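Long-range contact in B-type Cna protein (Enterococcus faecium, PDB 6FWY), which is of unknown function but, as an LPXTG-anchored surface protein carrying a thioester domain, probably helps the bacterium attach covalently to host surfaces: residues S242-F247 with V259-T264. Sequence-based numbering, arbitrary orientation.
Sequences STTNPF and VVMITT
Phe-247 reaches diagonally across the sheet face it shares with Ile-262 and Thr-264, passing the side chain of Ile-262 at about a right angle and continuing to Thr-264. Its chi1 of -62° places CG beside the backbone N, and from there the ring runs over the sheet with its CD2 edge against Ile-262: CD2 lies 3.9 Å from Ile-262 CB, near the ring plane. Farther out, CZ is 4.0 Å from Thr-264 CG2. Thr-264 suits this double role: its methyl also packs beside Thr-243 CG2, whereas its OG1 is hydrogen-bonded to the carbonyl of Thr-7. Val-6 of strand 5-6 adds to the apolar cover here, touching both Phe-247 and Thr-264.

The two segments form part of a long antiparallel beta hairpin, strands 231-250 and 258-277, within the large sheet of the protein. Paired backbone N-H···O bonds join Thr-243 to Thr-264, Asn-245 to Ile-262 and Phe-247 to Val-260. Pro-246, lacking an N-H, fits the non-hydrogen-bonded position opposite Met-261, where no donor to the partner strand is needed.

On the other face, the bend of Met-261 at chi2 (-68°) sets SD beside the proline, 3.8 Å from Pro-246 CB, and the further bend at chi3 (-84°) brings CE to 3.5 Å from Thr-244 O. A flexible, unbranched chain can follow this contour while also touching Tyr-79 and Phe-82 of helix 76-84. One pair along, Thr-244 and the exposed Thr-263 share a hydroxyl hydrogen bond, OG1 to OG1 at 2.7 Å, and beyond it Thr-263 CG2 lies 3.5 Å from Ser-242 OG.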
ATOM      1  N   SER A 242      -1.898  -7.764   6.182  1.00 38.22           N
ATOM      2  CA  SER A 242      -1.452  -7.816   4.818  1.00 38.60           C
ATOM      3  C   SER A 242      -1.661  -6.408   4.259  1.00 38.43           C
ATOM      4  O   SER A 242      -2.702  -5.799   4.516  1.00 39.56           O
ATOM      5  CB  SER A 242      -2.304  -8.821   4.071  1.00 39.69           C
ATOM      6  OG  SER A 242      -1.782  -9.048   2.803  1.00 41.22           O
ATOM      7  N   THR A 243      -0.674  -5.882   3.534  1.00 37.23           N
ATOM      8  CA  THR A 243      -0.779  -4.565   2.928  1.00 36.52           C
ATOM      9  C   THR A 243      -0.077  -4.571   1.563  1.00 36.16           C
ATOM     10  O   THR A 243       0.961  -5.207   1.394  1.00 35.02           O
ATOM     11  CB  THR A 243      -0.207  -3.465   3.876  1.00 36.56           C
ATOM     12  OG1 THR A 243      -0.592  -2.153   3.424  1.00 35.54           O
ATOM     13  CG2 THR A 243       1.358  -3.533   4.012  1.00 36.05           C
ATOM     14  N   THR A 244      -0.677  -3.887   0.590  1.00 36.72           N
ATOM     15  CA  THR A 244      -0.113  -3.765  -0.768  1.00 36.54           C
ATOM     16  C   THR A 244       0.326  -2.309  -0.995  1.00 36.37           C
ATOM     17  O   THR A 244      -0.511  -1.410  -1.146  1.00 37.26           O
ATOM     18  CB  THR A 244      -1.111  -4.297  -1.826  1.00 37.39           C
ATOM     19  OG1 THR A 244      -1.399  -5.681  -1.542  1.00 37.41           O
ATOM     20  CG2 THR A 244      -0.551  -4.237  -3.233  1.00 37.15           C
ATOM     21  N   ASN A 245       1.648  -2.092  -0.976  1.00 35.75           N
ATOM     22  CA  ASN A 245       2.282  -0.750  -1.052  1.00 35.29           C
ATOM     23  C   ASN A 245       3.274  -0.680  -2.230  1.00 34.70           C
ATOM     24  O   ASN A 245       3.758  -1.716  -2.691  1.00 33.76           O
ATOM     25  CB  ASN A 245       3.068  -0.455   0.245  1.00 34.93           C
ATOM     26  CG  ASN A 245       2.208  -0.541   1.512  1.00 35.54           C
ATOM     27  OD1 ASN A 245       1.023  -0.872   1.463  1.00 36.24           O
ATOM     28  ND2 ASN A 245       2.806  -0.248   2.635  1.00 36.44           N
ATOM     29  N   PRO A 246       3.578   0.531  -2.719  1.00 34.68           N
ATOM     30  CA  PRO A 246       4.532   0.652  -3.813  1.00 34.23           C
ATOM     31  C   PRO A 246       5.961   0.634  -3.331  1.00 33.47           C
ATOM     32  O   PRO A 246       6.284   1.311  -2.359  1.00 33.32           O
ATOM     33  CB  PRO A 246       4.192   2.020  -4.431  1.00 34.94           C
ATOM     34  CG  PRO A 246       3.706   2.809  -3.278  1.00 35.31           C
ATOM     35  CD  PRO A 246       2.954   1.830  -2.406  1.00 35.31           C
ATOM     36  N   PHE A 247       6.815  -0.115  -4.019  1.00 32.87           N
ATOM     37  CA  PHE A 247       8.247  -0.184  -3.703  1.00 32.64           C
ATOM     38  C   PHE A 247       9.093   0.010  -4.958  1.00 32.37           C
ATOM     39  O   PHE A 247       8.682  -0.354  -6.058  1.00 31.93           O
ATOM     40  CB  PHE A 247       8.584  -1.508  -3.018  1.00 33.05           C
ATOM     41  CG  PHE A 247       7.872  -1.702  -1.709  1.00 32.71           C
ATOM     42  CD1 PHE A 247       8.314  -1.071  -0.556  1.00 32.61           C
ATOM     43  CD2 PHE A 247       6.745  -2.498  -1.644  1.00 33.74           C
ATOM     44  CE1 PHE A 247       7.644  -1.236   0.644  1.00 33.36           C
ATOM     45  CE2 PHE A 247       6.070  -2.705  -0.431  1.00 34.27           C
ATOM     46  CZ  PHE A 247       6.521  -2.069   0.717  1.00 33.91           C
ATOM     47  N   VAL A 259       9.226   0.820 -10.154  1.00 32.24           N
ATOM     48  CA  VAL A 259       8.302   0.872  -9.028  1.00 32.11           C
ATOM     49  C   VAL A 259       7.151  -0.088  -9.319  1.00 32.02           C
ATOM     50  O   VAL A 259       6.715  -0.222 -10.453  1.00 31.79           O
ATOM     51  CB  VAL A 259       7.795   2.325  -8.739  1.00 32.22           C
ATOM     52  CG1 VAL A 259       6.983   2.894  -9.924  1.00 32.05           C
ATOM     53  CG2 VAL A 259       6.998   2.369  -7.436  1.00 32.54           C
ATOM     54  N   VAL A 260       6.675  -0.759  -8.280  1.00 32.92           N
ATOM     55  CA  VAL A 260       5.659  -1.820  -8.410  1.00 33.35           C
ATOM     56  C   VAL A 260       4.952  -2.017  -7.069  1.00 32.79           C
ATOM     57  O   VAL A 260       5.551  -1.840  -6.021  1.00 31.64           O
ATOM     58  CB  VAL A 260       6.266  -3.160  -8.933  1.00 33.41           C
ATOM     59  CG1 VAL A 260       7.329  -3.700  -8.014  1.00 33.04           C
ATOM     60  CG2 VAL A 260       5.196  -4.216  -9.174  1.00 34.44           C
ATOM     61  N   MET A 261       3.663  -2.343  -7.128  1.00 33.64           N
ATOM     62  CA  MET A 261       2.868  -2.637  -5.953  1.00 34.51           C
ATOM     63  C   MET A 261       3.194  -4.052  -5.501  1.00 35.06           C
ATOM     64  O   MET A 261       3.121  -4.980  -6.287  1.00 34.14           O
ATOM     65  CB  MET A 261       1.377  -2.516  -6.267  1.00 35.84           C
ATOM     66  CG  MET A 261       0.949  -1.087  -6.603  1.00 36.24           C
ATOM     67  SD  MET A 261       1.026   0.089  -5.237  1.00 35.79           S
ATOM     68  CE  MET A 261      -0.544  -0.244  -4.455  1.00 37.37           C
ATOM     69  N   ILE A 262       3.588  -4.186  -4.240  1.00 34.64           N
ATOM     70  CA  ILE A 262       3.865  -5.492  -3.642  1.00 35.67           C
ATOM     71  C   ILE A 262       3.056  -5.707  -2.369  1.00 35.95           C
ATOM     72  O   ILE A 262       3.010  -4.840  -1.494  1.00 35.33           O
ATOM     73  CB  ILE A 262       5.370  -5.671  -3.364  1.00 35.69           C
ATOM     74  CG1 ILE A 262       6.129  -5.603  -4.697  1.00 36.37           C
ATOM     75  CG2 ILE A 262       5.643  -6.996  -2.644  1.00 36.30           C
ATOM     76  CD1 ILE A 262       7.620  -5.623  -4.561  1.00 36.07           C
ATOM     77  N   THR A 263       2.436  -6.880  -2.289  1.00 36.63           N
ATOM     78  CA  THR A 263       1.733  -7.332  -1.093  1.00 37.02           C
ATOM     79  C   THR A 263       2.799  -7.801  -0.098  1.00 36.29           C
ATOM     80  O   THR A 263       3.615  -8.645  -0.416  1.00 36.55           O
ATOM     81  CB  THR A 263       0.721  -8.450  -1.449  1.00 38.27           C
ATOM     82  OG1 THR A 263      -0.206  -7.928  -2.409  1.00 39.19           O
ATOM     83  CG2 THR A 263      -0.061  -8.955  -0.228  1.00 38.62           C
ATOM     84  N   THR A 264       2.803  -7.195   1.085  1.00 35.76           N
ATOM     85  CA  THR A 264       3.723  -7.560   2.170  1.00 35.52           C
ATOM     86  C   THR A 264       2.965  -7.506   3.506  1.00 35.31           C
ATOM     87  O   THR A 264       1.742  -7.356   3.514  1.00 35.41           O
ATOM     88  CB  THR A 264       4.984  -6.659   2.161  1.00 35.15           C
ATOM     89  OG1 THR A 264       5.918  -7.095   3.169  1.00 34.27           O
ATOM     90  CG2 THR A 264       4.601  -5.143   2.369  1.00 34.10           C
TER